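PDB 3R4V: putative uncharacterized protein from Pseudomonas phage 201phi2-1, which is of unknown function but belongs to the phage tubulin-like family and is seen here with guanosine-5'-diphosphate bound. Local coordinates for residues 30-34 against 94-98; 88-92 against 117-121; 122-127 against 288-292; 127-131 against 281-285. One frame throughout, in Å; residues are numbered along the deposited sequence.

Overall arrangement
Contacts 1, 2 and 3 include residues of the GDP pocket; contacts 3 and 4 join helix 124-144 to helix 274-294. Contact 1 places the end of strand 28-32 against the loop at the diphosphate. Contact 2, whose centre is about 12 Å from that of contact 1, pairs neighbouring strands of the same sheet beside the ribose and base. From its second strand the chain runs on into helix 124-144, used by contacts 3 and 4; Leu-127 belongs to both, and their centres are about 8 Å apart. Contacts 1, 2 and 3 all touch GDP, whereas in contact 4 the side chain of Asp-130 stays about 7 Å from it.

Contact 1: 30-34 against 94-98; sequences CFDTC and SGSVL. With GDP (guanosine-5'-diphosphate), chain B.
The glycine-rich phosphate loop meets the end of strand 28-32 through two hydroxyls, Thr-33 OG1 and Ser-94 OG, 2.7 Å apart and hydrogen-bonded; the heavy-atom geometry allows either to be the donor. Thr-33 reaches the serine because its OG1 sits between the backbone N and the carbonyl carbon (chi1 51°), while CG2 is anti to the carbonyl carbon and comes alongside Ser-94 OG. Asp-32, one residue earlier, adds a second contact with Ser-94. Its carboxylate bends round to bring Asp-32 OD2 to 3.6 Å from Ser-94 CB, and the same OD2 accepts the N-H of Thr-33 (N to OD2 2.8 Å) on its anti side, 34° out of the carboxylate plane, a bond that limits rotation of the group. The Asp-32 side chain is also about 4 Å from the bound magnesium ion.

Ser-94 and Gly-95 belong to the Gly-Gly-Gly-Ser-Gly sequence that corresponds to the signature loop of the tubulin and FtsZ fold. Evidence for phosphate binding is direct: Ser-94 N donates to GDP O3B at 2.9 Å, and Gly-95 N to GDP O2B at 2.7 Å with an N-H...O angle of 159°. These donors lie near the start of helix 95-108, whose dipole would be expected to favour the negative phosphate. One turn further along, Leu-98 supplies the apolar part of the contact. Leu-98 CD1 lies over the strand backbone, 3.9 Å from Asp-32 CA, and touches Phe-31 CB at 4.2 Å, whereas the phenyl ring of Phe-31 leads away toward Thr-77 and Ile-78.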
loop_
_atom_site.group_PDB
_atom_site.type_symbol
_atom_site.label_atom_id
_atom_site.label_comp_id
_atom_site.label_asym_id
_atom_site.label_seq_id
_atom_site.Cartn_x
_atom_site.Cartn_y
_atom_site.Cartn_z
ATOM N N CYS A 30 1.716 -12.249 6.928
ATOM C CA CYS A 30 0.837 -11.254 7.543
ATOM C C CYS A 30 1.358 -10.807 8.897
ATOM O O CYS A 30 1.878 -11.613 9.655
ATOM C CB CYS A 30 -0.569 -11.825 7.728
ATOM S SG CYS A 30 -1.359 -12.334 6.201
ATOM N N PHE A 31 1.187 -9.524 9.196
ATOM C CA PHE A 31 1.618 -8.959 10.471
ATOM C C PHE A 31 0.544 -8.044 11.055
ATOM O O PHE A 31 -0.101 -7.287 10.330
ATOM C CB PHE A 31 2.920 -8.168 10.280
ATOM C CG PHE A 31 4.026 -8.977 9.679
ATOM C CD1 PHE A 31 4.205 -9.020 8.308
ATOM C CD2 PHE A 31 4.859 -9.738 10.484
ATOM C CE1 PHE A 31 5.210 -9.790 7.745
ATOM C CE2 PHE A 31 5.863 -10.513 9.932
ATOM C CZ PHE A 31 6.039 -10.540 8.556
ATOM N N ASP A 32 0.362 -8.118 12.368
ATOM C CA ASP A 32 -0.559 -7.234 13.070
ATOM C C ASP A 32 -0.144 -7.146 14.531
ATOM O O ASP A 32 0.771 -7.844 14.975
ATOM C CB ASP A 32 -2.007 -7.737 12.959
ATOM C CG ASP A 32 -3.033 -6.601 12.956
ATOM O OD1 ASP A 32 -4.200 -6.859 12.593
ATOM O OD2 ASP A 32 -2.682 -5.449 13.301
ATOM N N THR A 33 -0.831 -6.284 15.271
ATOM C CA THR A 33 -0.513 -6.025 16.669
ATOM C C THR A 33 -1.437 -6.789 17.609
ATOM O O THR A 33 -1.196 -6.860 18.819
ATOM C CB THR A 33 -0.606 -4.528 16.960
ATOM O OG1 THR A 33 -1.866 -4.036 16.488
ATOM C CG2 THR A 33 0.521 -3.785 16.244
ATOM N N CYS A 34 -2.505 -7.344 17.045
ATOM C CA CYS A 34 -3.387 -8.233 17.802
ATOM C C CYS A 34 -4.047 -9.201 16.832
ATOM O O CYS A 34 -3.614 -9.316 15.690
ATOM C CB CYS A 34 -4.433 -7.452 18.603
ATOM S SG CYS A 34 -5.204 -8.399 19.948
ATOM N N SER A 94 -1.879 0.386 13.052
ATOM C CA SER A 94 -0.950 -0.747 13.024
ATOM C C SER A 94 -0.356 -1.023 11.644
ATOM O O SER A 94 0.874 -1.105 11.496
ATOM C CB SER A 94 -1.618 -2.016 13.566
ATOM O OG SER A 94 -1.953 -1.858 14.933
ATOM N N GLY A 95 -1.225 -1.176 10.644
ATOM C CA GLY A 95 -0.774 -1.368 9.278
ATOM C C GLY A 95 0.081 -0.207 8.814
ATOM O O GLY A 95 1.109 -0.407 8.163
ATOM N N SER A 96 -0.328 1.009 9.165
ATOM C CA SER A 96 0.345 2.203 8.668
ATOM C C SER A 96 1.670 2.470 9.393
ATOM O O SER A 96 2.342 3.455 9.096
ATOM C CB SER A 96 -0.561 3.417 8.803
ATOM O OG SER A 96 -0.741 3.725 10.188
ATOM N N VAL A 97 1.997 1.616 10.358
ATOM C CA VAL A 97 3.280 1.655 11.066
ATOM C C VAL A 97 4.125 0.438 10.708
ATOM O O VAL A 97 5.264 0.580 10.263
ATOM C CB VAL A 97 3.090 1.772 12.590
ATOM C CG1 VAL A 97 4.408 1.531 13.312
ATOM C CG2 VAL A 97 2.542 3.155 12.926
ATOM N N LEU A 98 3.564 -0.762 10.869
ATOM C CA LEU A 98 4.263 -1.966 10.452
ATOM C C LEU A 98 4.630 -1.943 8.959
ATOM O O LEU A 98 5.751 -2.309 8.582
ATOM C CB LEU A 98 3.424 -3.212 10.743
ATOM C CG LEU A 98 3.230 -3.504 12.229
ATOM C CD1 LEU A 98 2.226 -4.630 12.424
ATOM C CD2 LEU A 98 4.569 -3.817 12.879
HETATM P PB GDP B . -5.043 -1.085 11.556
HETATM O O1B GDP B . -5.303 -2.515 11.972
HETATM O O2B GDP B . -3.919 -1.083 10.555
HETATM O O3B GDP B . -4.714 -0.233 12.777
HETATM O O3A GDP B . -6.370 -0.458 10.920
HETATM P PA GDP B . -7.314 -1.141 9.811
HETATM O O1A GDP B . -8.064 -2.355 10.335
HETATM O O2A GDP B . -6.533 -1.460 8.568
HETATM O "O5'" GDP B . -8.336 0.038 9.576
HETATM C "C5'" GDP B . -7.899 1.354 9.194
HETATM C "C4'" GDP B . -8.994 2.068 8.409
HETATM O "O4'" GDP B . -9.124 1.466 7.115
HETATM C "C3'" GDP B . -10.370 1.946 9.045
HETATM O "O3'" GDP B . -10.623 3.054 9.904
HETATM C "C2'" GDP B . -11.301 1.966 7.852
HETATM O "O2'" GDP B . -11.539 3.309 7.431
HETATM C "C1'" GDP B . -10.504 1.322 6.741
HETATM N N9 GDP B . -10.711 -0.139 6.650
HETATM C C8 GDP B . -10.844 -1.024 7.668
HETATM N N7 GDP B . -10.967 -2.290 7.193
HETATM C C5 GDP B . -10.884 -2.231 5.845
HETATM C C6 GDP B . -10.919 -3.193 4.722
HETATM O O6 GDP B . -11.062 -4.414 4.933
HETATM N N1 GDP B . -10.796 -2.708 3.472
HETATM C C2 GDP B . -10.639 -1.388 3.222
HETATM N N2 GDP B . -10.510 -0.950 1.943
HETATM N N3 GDP B . -10.593 -0.457 4.203
HETATM C C4 GDP B . -10.705 -0.816 5.503
#

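Contact 2: 88-92 against 117-121; sequences YSLGG and VVGAM. With GDP (guanosine-5'-diphosphate), chain B.
Tyr-88 and Val-117, and then Ser-89 and Val-118, pair in parallel as neighbouring strands of the beta-alpha-beta unit formed by strand 84-89, helix 95-108 and strand 113-119. Val-118 is held at both polar backbone atoms: its N donates to Tyr-88 O, and its O accepts from Leu-90 N at 2.9 Å, the latter with an N-H...O angle of 160°. The tightest apolar packing is on the sheet face that carries Tyr-88 and Val-117. There Val-117 CG1 sits over one face of the phenol ring, 3.9 Å from its centroid and 22° off the normal, a CH-pi contact displaced toward the rim, with CZ its nearest ring atom. The two side chains run side by side in the same direction. Leu-90 comes across Val-117 from the other segment, bringing Leu-90 CD2 to 3.7 Å from Val-117 CB, and so extends the apolar cluster past the end of the strand.

Pairing slackens beyond Val-118. Gly-91 CA and Ala-120 CB touch at 3.9 Å, without a hydrogen bond between these two residues, and the partly exposed Met-121 side chain packs on Leu-127, Tyr-152 and Pro-154 and does not touch 88-92. The sheet face bearing Ser-89 and Val-118 is turned to the nucleotide instead: Val-118 CG1 approaches GDP N2 at 3.7 Å, and Ala-120 CB lies against the ribose. Ser-89 has its OG anti to the backbone N (chi1 -177°), which directs the hydroxyl to the sugar. Ser-89 OG donates to GDP O4' at 3.1 Å while accepting from Gly-91 N at 3.2 Å in an ST turn.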
loop_
_atom_site.group_PDB
_atom_site.type_symbol
_atom_site.label_atom_id
_atom_site.label_comp_id
_atom_site.label_asym_id
_atom_site.label_seq_id
_atom_site.Cartn_x
_atom_site.Cartn_y
_atom_site.Cartn_z
ATOM N N TYR A 88 -1.377 -2.545 2.996
ATOM C CA TYR A 88 -1.916 -2.094 4.269
ATOM C C TYR A 88 -2.750 -0.835 4.082
ATOM O O TYR A 88 -2.694 -0.202 3.029
ATOM C CB TYR A 88 -0.762 -1.821 5.248
ATOM C CG TYR A 88 0.282 -0.857 4.707
ATOM C CD1 TYR A 88 0.205 0.494 4.992
ATOM C CD2 TYR A 88 1.350 -1.307 3.927
ATOM C CE1 TYR A 88 1.173 1.400 4.505
ATOM C CE2 TYR A 88 2.318 -0.410 3.445
ATOM C CZ TYR A 88 2.212 0.931 3.742
ATOM O OH TYR A 88 3.153 1.825 3.262
ATOM N N SER A 89 -3.520 -0.474 5.110
ATOM C CA SER A 89 -4.240 0.789 5.131
ATOM C C SER A 89 -3.351 1.940 5.612
ATOM O O SER A 89 -2.593 1.787 6.571
ATOM C CB SER A 89 -5.481 0.692 6.030
ATOM O OG SER A 89 -6.234 1.906 5.999
ATOM N N LEU A 90 -3.467 3.097 4.957
ATOM C CA LEU A 90 -2.761 4.296 5.385
ATOM C C LEU A 90 -3.400 4.918 6.615
ATOM O O LEU A 90 -2.792 5.777 7.254
ATOM C CB LEU A 90 -2.764 5.356 4.289
ATOM C CG LEU A 90 -2.180 4.983 2.939
ATOM C CD1 LEU A 90 -2.561 6.038 1.918
ATOM C CD2 LEU A 90 -0.662 4.855 3.084
ATOM N N GLY A 91 -4.627 4.507 6.937
ATOM C CA GLY A 91 -5.427 5.273 7.879
ATOM C C GLY A 91 -5.611 4.737 9.288
ATOM O O GLY A 91 -6.189 5.419 10.131
ATOM N N GLY A 92 -5.125 3.532 9.554
ATOM C CA GLY A 92 -5.212 2.959 10.892
ATOM C C GLY A 92 -3.928 3.210 11.670
ATOM O O GLY A 92 -3.136 4.082 11.303
ATOM N N VAL A 117 -1.866 0.446 -1.071
ATOM C CA VAL A 117 -2.217 1.155 0.162
ATOM C C VAL A 117 -3.610 1.749 0.037
ATOM O O VAL A 117 -4.018 2.177 -1.049
ATOM C CB VAL A 117 -1.185 2.248 0.522
ATOM C CG1 VAL A 117 0.186 1.611 0.826
ATOM C CG2 VAL A 117 -1.090 3.300 -0.577
ATOM N N VAL A 118 -4.353 1.744 1.142
ATOM C CA VAL A 118 -5.742 2.198 1.114
ATOM C C VAL A 118 -5.870 3.573 1.773
ATOM O O VAL A 118 -5.373 3.793 2.883
ATOM C CB VAL A 118 -6.660 1.189 1.838
ATOM C CG1 VAL A 118 -8.049 1.772 2.074
ATOM C CG2 VAL A 118 -6.765 -0.095 1.044
ATOM N N GLY A 119 -6.547 4.490 1.096
ATOM C CA GLY A 119 -6.863 5.790 1.664
ATOM C C GLY A 119 -8.166 5.713 2.449
ATOM O O GLY A 119 -9.261 5.706 1.869
ATOM N N ALA A 120 -8.053 5.665 3.772
ATOM C CA ALA A 120 -9.225 5.510 4.636
ATOM C C ALA A 120 -9.882 6.864 4.856
ATOM O O ALA A 120 -9.196 7.874 5.025
ATOM C CB ALA A 120 -8.815 4.903 5.977
ATOM N N MET A 121 -11.212 6.896 4.887
ATOM C CA MET A 121 -11.900 8.175 4.772
ATOM C C MET A 121 -12.966 8.416 5.837
ATOM O O MET A 121 -13.688 9.406 5.760
ATOM C CB MET A 121 -12.547 8.306 3.384
ATOM C CG MET A 121 -11.610 8.104 2.205
ATOM S SD MET A 121 -10.380 9.405 2.087
ATOM C CE MET A 121 -9.509 8.909 0.600
HETATM P PB GDP B . -5.043 -1.085 11.556
HETATM O O1B GDP B . -5.303 -2.515 11.972
HETATM O O2B GDP B . -3.919 -1.083 10.555
HETATM O O3B GDP B . -4.714 -0.233 12.777
HETATM O O3A GDP B . -6.370 -0.458 10.920
HETATM P PA GDP B . -7.314 -1.141 9.811
HETATM O O1A GDP B . -8.064 -2.355 10.335
HETATM O O2A GDP B . -6.533 -1.460 8.568
HETATM O "O5'" GDP B . -8.336 0.038 9.576
HETATM C "C5'" GDP B . -7.899 1.354 9.194
HETATM C "C4'" GDP B . -8.994 2.068 8.409
HETATM O "O4'" GDP B . -9.124 1.466 7.115
HETATM C "C3'" GDP B . -10.370 1.946 9.045
HETATM O "O3'" GDP B . -10.623 3.054 9.904
HETATM C "C2'" GDP B . -11.301 1.966 7.852
HETATM O "O2'" GDP B . -11.539 3.309 7.431
HETATM C "C1'" GDP B . -10.504 1.322 6.741
HETATM N N9 GDP B . -10.711 -0.139 6.650
HETATM C C8 GDP B . -10.844 -1.024 7.668
HETATM N N7 GDP B . -10.967 -2.290 7.193
HETATM C C5 GDP B . -10.884 -2.231 5.845
HETATM C C6 GDP B . -10.919 -3.193 4.722
HETATM O O6 GDP B . -11.062 -4.414 4.933
HETATM N N1 GDP B . -10.796 -2.708 3.472
HETATM C C2 GDP B . -10.639 -1.388 3.222
HETATM N N2 GDP B . -10.510 -0.950 1.943
HETATM N N3 GDP B . -10.593 -0.457 4.203
HETATM C C4 GDP B . -10.705 -0.816 5.503
#

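Contact 3: 122-127 against 288-292. With GDP (guanosine-5'-diphosphate), chain B.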
loop_
_atom_site.group_PDB
_atom_site.type_symbol
_atom_site.label_atom_id
_atom_site.label_comp_id
_atom_site.label_asym_id
_atom_site.label_seq_id
_atom_site.Cartn_x
_atom_site.Cartn_y
_atom_site.Cartn_z
ATOM N N GLU A 122 -13.065 7.529 6.824
ATOM C CA GLU A 122 -14.161 7.592 7.796
ATOM C C GLU A 122 -14.189 8.857 8.660
ATOM O O GLU A 122 -15.258 9.401 8.953
ATOM C CB GLU A 122 -14.117 6.380 8.736
ATOM C CG GLU A 122 -14.350 5.028 8.097
ATOM C CD GLU A 122 -14.393 3.914 9.136
ATOM O OE1 GLU A 122 -14.188 4.216 10.333
ATOM O OE2 GLU A 122 -14.630 2.741 8.764
ATOM N N SER A 123 -13.016 9.305 9.092
ATOM C CA SER A 123 -12.926 10.246 10.202
ATOM C C SER A 123 -11.718 11.152 10.026
ATOM O O SER A 123 -10.867 10.881 9.192
ATOM C CB SER A 123 -12.743 9.466 11.500
ATOM O OG SER A 123 -11.567 8.676 11.412
ATOM N N THR A 124 -11.621 12.213 10.823
ATOM C CA THR A 124 -10.415 13.044 10.750
ATOM C C THR A 124 -9.181 12.264 11.232
ATOM O O THR A 124 -8.053 12.554 10.821
ATOM C CB THR A 124 -10.560 14.370 11.528
ATOM O OG1 THR A 124 -11.016 14.107 12.861
ATOM C CG2 THR A 124 -11.561 15.295 10.843
ATOM N N ASP A 125 -9.387 11.274 12.103
ATOM C CA ASP A 125 -8.274 10.406 12.514
ATOM C C ASP A 125 -7.721 9.615 11.321
ATOM O O ASP A 125 -6.509 9.568 11.108
ATOM C CB ASP A 125 -8.694 9.433 13.623
ATOM C CG ASP A 125 -8.791 10.098 14.989
ATOM O OD1 ASP A 125 -9.360 9.467 15.902
ATOM O OD2 ASP A 125 -8.311 11.243 15.150
ATOM N N ASN A 126 -8.610 8.981 10.561
ATOM C CA ASN A 126 -8.210 8.270 9.349
ATOM C C ASN A 126 -7.452 9.213 8.412
ATOM O O ASN A 126 -6.397 8.874 7.876
ATOM C CB ASN A 126 -9.442 7.773 8.583
ATOM C CG ASN A 126 -9.966 6.419 9.071
ATOM O OD1 ASN A 126 -11.002 5.954 8.599
ATOM N ND2 ASN A 126 -9.260 5.790 9.999
ATOM N N LEU A 127 -8.016 10.399 8.202
ATOM C CA LEU A 127 -7.464 11.321 7.207
ATOM C C LEU A 127 -6.111 11.832 7.654
ATOM O O LEU A 127 -5.204 11.942 6.851
ATOM C CB LEU A 127 -8.420 12.487 6.943
ATOM C CG LEU A 127 -9.721 12.074 6.249
ATOM C CD1 LEU A 127 -10.751 13.189 6.297
ATOM C CD2 LEU A 127 -9.443 11.663 4.815
ATOM N N MET A 288 -14.009 18.373 7.278
ATOM C CA MET A 288 -14.475 17.689 8.484
ATOM C C MET A 288 -14.113 18.481 9.742
ATOM O O MET A 288 -14.918 18.606 10.676
ATOM C CB MET A 288 -13.876 16.288 8.594
ATOM C CG MET A 288 -14.428 15.263 7.637
ATOM S SD MET A 288 -14.037 13.611 8.268
ATOM C CE MET A 288 -14.990 13.620 9.782
ATOM N N THR A 289 -12.890 19.004 9.772
ATOM C CA THR A 289 -12.442 19.767 10.931
ATOM C C THR A 289 -13.200 21.091 11.054
ATOM O O THR A 289 -13.500 21.544 12.156
ATOM C CB THR A 289 -10.920 20.015 10.889
ATOM O OG1 THR A 289 -10.236 18.762 11.021
ATOM C CG2 THR A 289 -10.510 20.923 12.029
ATOM N N ARG A 290 -13.520 21.708 9.923
ATOM C CA ARG A 290 -14.337 22.908 9.953
ATOM C C ARG A 290 -15.643 22.593 10.684
ATOM O O ARG A 290 -16.065 23.324 11.590
ATOM C CB ARG A 290 -14.625 23.416 8.541
ATOM C CG ARG A 290 -15.413 24.720 8.514
ATOM C CD ARG A 290 -15.821 25.100 7.100
ATOM N NE ARG A 290 -16.770 24.149 6.531
ATOM C CZ ARG A 290 -18.084 24.196 6.734
ATOM N NH1 ARG A 290 -18.605 25.147 7.499
ATOM N NH2 ARG A 290 -18.876 23.291 6.176
ATOM N N GLN A 291 -16.276 21.489 10.307
ATOM C CA GLN A 291 -17.538 21.113 10.938
ATOM C C GLN A 291 -17.387 20.866 12.437
ATOM O O GLN A 291 -18.211 21.304 13.230
ATOM C CB GLN A 291 -18.132 19.894 10.243
ATOM C CG GLN A 291 -18.583 20.181 8.817
ATOM C CD GLN A 291 -18.962 18.918 8.064
ATOM O OE1 GLN A 291 -19.201 17.870 8.669
ATOM N NE2 GLN A 291 -19.010 19.008 6.737
ATOM N N GLN A 292 -16.321 20.177 12.823
ATOM C CA GLN A 292 -16.053 19.914 14.233
ATOM C C GLN A 292 -15.844 21.208 15.029
ATOM O O GLN A 292 -16.366 21.357 16.137
ATOM C CB GLN A 292 -14.832 18.991 14.374
ATOM C CG GLN A 292 -15.031 17.587 13.790
ATOM C CD GLN A 292 -13.767 16.734 13.854
ATOM O OE1 GLN A 292 -12.689 17.220 14.205
ATOM N NE2 GLN A 292 -13.895 15.462 13.503
HETATM P PB GDP B . -5.043 -1.085 11.556
HETATM O O1B GDP B . -5.303 -2.515 11.972
HETATM O O2B GDP B . -3.919 -1.083 10.555
HETATM O O3B GDP B . -4.714 -0.233 12.777
HETATM O O3A GDP B . -6.370 -0.458 10.920
HETATM P PA GDP B . -7.314 -1.141 9.811
HETATM O O1A GDP B . -8.064 -2.355 10.335
HETATM O O2A GDP B . -6.533 -1.460 8.568
HETATM O "O5'" GDP B . -8.336 0.038 9.576
HETATM C "C5'" GDP B . -7.899 1.354 9.194
HETATM C "C4'" GDP B . -8.994 2.068 8.409
HETATM O "O4'" GDP B . -9.124 1.466 7.115
HETATM C "C3'" GDP B . -10.370 1.946 9.045
HETATM O "O3'" GDP B . -10.623 3.054 9.904
HETATM C "C2'" GDP B . -11.301 1.966 7.852
HETATM O "O2'" GDP B . -11.539 3.309 7.431
HETATM C "C1'" GDP B . -10.504 1.322 6.741
HETATM N N9 GDP B . -10.711 -0.139 6.650
HETATM C C8 GDP B . -10.844 -1.024 7.668
HETATM N N7 GDP B . -10.967 -2.290 7.193
HETATM C C5 GDP B . -10.884 -2.231 5.845
HETATM C C6 GDP B . -10.919 -3.193 4.722
HETATM O O6 GDP B . -11.062 -4.414 4.933
HETATM N N1 GDP B . -10.796 -2.708 3.472
HETATM C C2 GDP B . -10.639 -1.388 3.222
HETATM N N2 GDP B . -10.510 -0.950 1.943
HETATM N N3 GDP B . -10.593 -0.457 4.203
HETATM C C4 GDP B . -10.705 -0.816 5.503
#
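Thr-124 CG2 presses on Met-288 CB at 3.4 Å, closer than carbon atoms usually pack, in an otherwise slender contact between the start of helix 124-144 and the last turns of helix 274-294. Met-288 SD lies at the Ser-123 to Thr-124 peptide, 3.8 Å from Thr-124 N, and the bend at chi3 (64°) turns CE toward that same nitrogen. Leu-127 CD1 meets Met-288 SD at 3.9 Å, the two side chains crossing at about a right angle. The exposed, extended Gln-292 comes from the opposite direction to Thr-124, and Gln-292 NE2 donates to Thr-124 OG1 (3.2 Å), the oxygen lying 16° out of the amide plane.

Ser-123 is the N-cap of helix 124-144, with Ser-123 OG accepting from Asn-126 N at 3.1 Å. The next link leads to the ligand: Asn-126 OD1 accepts from GDP O2' at 2.9 Å and also from Glu-122 N, in the carbonyl plane on a lone pair, while Asn-126 ND2 donates to GDP O3'. Helix 274-294 therefore packs against the capped helix start whose first turn carries Asn-126, hydrogen-bonded to the ribose hydroxyls, but its own hold is one hydrogen bond and a few apolar touches.

Contact 4: 127-131 against 281-285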
loop_
_atom_site.group_PDB
_atom_site.type_symbol
_atom_site.label_atom_id
_atom_site.label_comp_id
_atom_site.label_asym_id
_atom_site.label_seq_id
_atom_site.Cartn_x
_atom_site.Cartn_y
_atom_site.Cartn_z
ATOM N N LEU A 127 -8.016 10.399 8.202
ATOM C CA LEU A 127 -7.464 11.321 7.207
ATOM C C LEU A 127 -6.111 11.832 7.654
ATOM O O LEU A 127 -5.204 11.942 6.851
ATOM C CB LEU A 127 -8.420 12.487 6.943
ATOM C CG LEU A 127 -9.721 12.074 6.249
ATOM C CD1 LEU A 127 -10.751 13.189 6.297
ATOM C CD2 LEU A 127 -9.443 11.663 4.815
ATOM N N GLY A 128 -5.982 12.148 8.940
ATOM C CA GLY A 128 -4.695 12.537 9.493
ATOM C C GLY A 128 -3.673 11.427 9.355
ATOM O O GLY A 128 -2.526 11.666 9.005
ATOM N N ASN A 129 -4.092 10.200 9.623
ATOM C CA ASN A 129 -3.190 9.074 9.468
ATOM C C ASN A 129 -2.768 8.881 8.015
ATOM O O ASN A 129 -1.606 8.590 7.745
ATOM C CB ASN A 129 -3.789 7.791 10.052
ATOM C CG ASN A 129 -3.743 7.774 11.571
ATOM O OD1 ASN A 129 -2.984 8.526 12.185
ATOM N ND2 ASN A 129 -4.543 6.906 12.183
ATOM N N ASP A 130 -3.712 9.063 7.092
ATOM C CA ASP A 130 -3.426 8.914 5.665
ATOM C C ASP A 130 -2.305 9.869 5.286
ATOM O O ASP A 130 -1.336 9.477 4.637
ATOM C CB ASP A 130 -4.617 9.286 4.798
ATOM C CG ASP A 130 -5.764 8.301 4.882
ATOM O OD1 ASP A 130 -5.557 7.113 5.204
ATOM O OD2 ASP A 130 -6.890 8.751 4.592
ATOM N N ILE A 131 -2.448 11.125 5.710
ATOM C CA ILE A 131 -1.451 12.158 5.427
ATOM C C ILE A 131 -0.084 11.807 6.005
ATOM O O ILE A 131 0.927 11.846 5.303
ATOM C CB ILE A 131 -1.870 13.510 5.992
ATOM C CG1 ILE A 131 -3.114 14.020 5.263
ATOM C CG2 ILE A 131 -0.722 14.506 5.874
ATOM C CD1 ILE A 131 -3.843 15.107 6.022
ATOM N N ILE A 281 -7.153 14.409 0.200
ATOM C CA ILE A 281 -7.161 14.014 1.611
ATOM C C ILE A 281 -7.172 15.232 2.530
ATOM O O ILE A 281 -7.967 15.303 3.467
ATOM C CB ILE A 281 -5.944 13.127 1.955
ATOM C CG1 ILE A 281 -6.002 11.819 1.170
ATOM C CG2 ILE A 281 -5.887 12.841 3.460
ATOM C CD1 ILE A 281 -4.718 11.016 1.253
ATOM N N THR A 282 -6.292 16.192 2.260
ATOM C CA THR A 282 -6.210 17.341 3.163
ATOM C C THR A 282 -7.444 18.229 3.087
ATOM O O THR A 282 -7.874 18.774 4.106
ATOM C CB THR A 282 -4.913 18.189 2.995
ATOM O OG1 THR A 282 -4.771 18.620 1.638
ATOM C CG2 THR A 282 -3.693 17.385 3.409
ATOM N N ASP A 283 -8.025 18.366 1.900
ATOM C CA ASP A 283 -9.242 19.159 1.759
ATOM C C ASP A 283 -10.382 18.473 2.498
ATOM O O ASP A 283 -11.188 19.128 3.165
ATOM C CB ASP A 283 -9.631 19.313 0.296
ATOM C CG ASP A 283 -8.811 20.368 -0.434
ATOM O OD1 ASP A 283 -8.056 21.133 0.208
ATOM O OD2 ASP A 283 -8.950 20.435 -1.669
ATOM N N SER A 284 -10.465 17.151 2.379
ATOM C CA SER A 284 -11.527 16.430 3.083
ATOM C C SER A 284 -11.378 16.618 4.585
ATOM O O SER A 284 -12.358 16.868 5.289
ATOM C CB SER A 284 -11.541 14.940 2.729
ATOM O OG SER A 284 -11.851 14.751 1.360
ATOM N N LYS A 285 -10.145 16.521 5.073
ATOM C CA LYS A 285 -9.900 16.677 6.500
ATOM C C LYS A 285 -10.223 18.102 6.949
ATOM O O LYS A 285 -10.815 18.311 8.008
ATOM C CB LYS A 285 -8.454 16.313 6.842
ATOM C CG LYS A 285 -8.179 16.287 8.336
ATOM C CD LYS A 285 -6.719 16.025 8.625
ATOM C CE LYS A 285 -6.460 16.030 10.116
ATOM N NZ LYS A 285 -5.163 16.688 10.417
#
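Lys-285 N donates to Ile-281 O at 3.0 Å, the shorter of the two backbone bonds within these segments, and Leu-127 CD1 rests 3.6 Å from Lys-285 N. The bond belongs to helix 274-294, which runs nearly antiparallel to helix 124-144: the axes of the short segments approach to 9.5 Å at an angle of 154° between their directions. Across this interface the meeting is made mostly by aliphatic carbon.

Leu-127 packs against Ser-284 and Lys-285, with Leu-127 CB 3.8 Å from Lys-285 CB. Lys-285 sets its CG anti to the backbone N (chi1 -173°), and the methylenes run extended along the flank of helix 124-144, where Lys-285 CE comes to 4.0 Å from Gly-128 CA, a position with no side chain to block it. Ile-281 inserts CG2 beside Leu-127 O, at 3.6 Å, and Ile-131 slides past Ile-281 in the reverse direction. The Ile-131 and Ile-281 contacts describe one of two conformers and are less certain in detail.

Asp-130 meets Ile-281 CD1 and CG2 through its CB; its carboxylate oxygen OD1 accepts from Ala-120 N, and Asn-129 ND2 bonds to Gly-91 O, both outside the interface. Asp-130 and Asn-129 thus bond to the loops that follow strands 113-119 and 84-89, while Leu-127 and Ile-131 meet helix 274-294, so the adhesion here is mainly apolar.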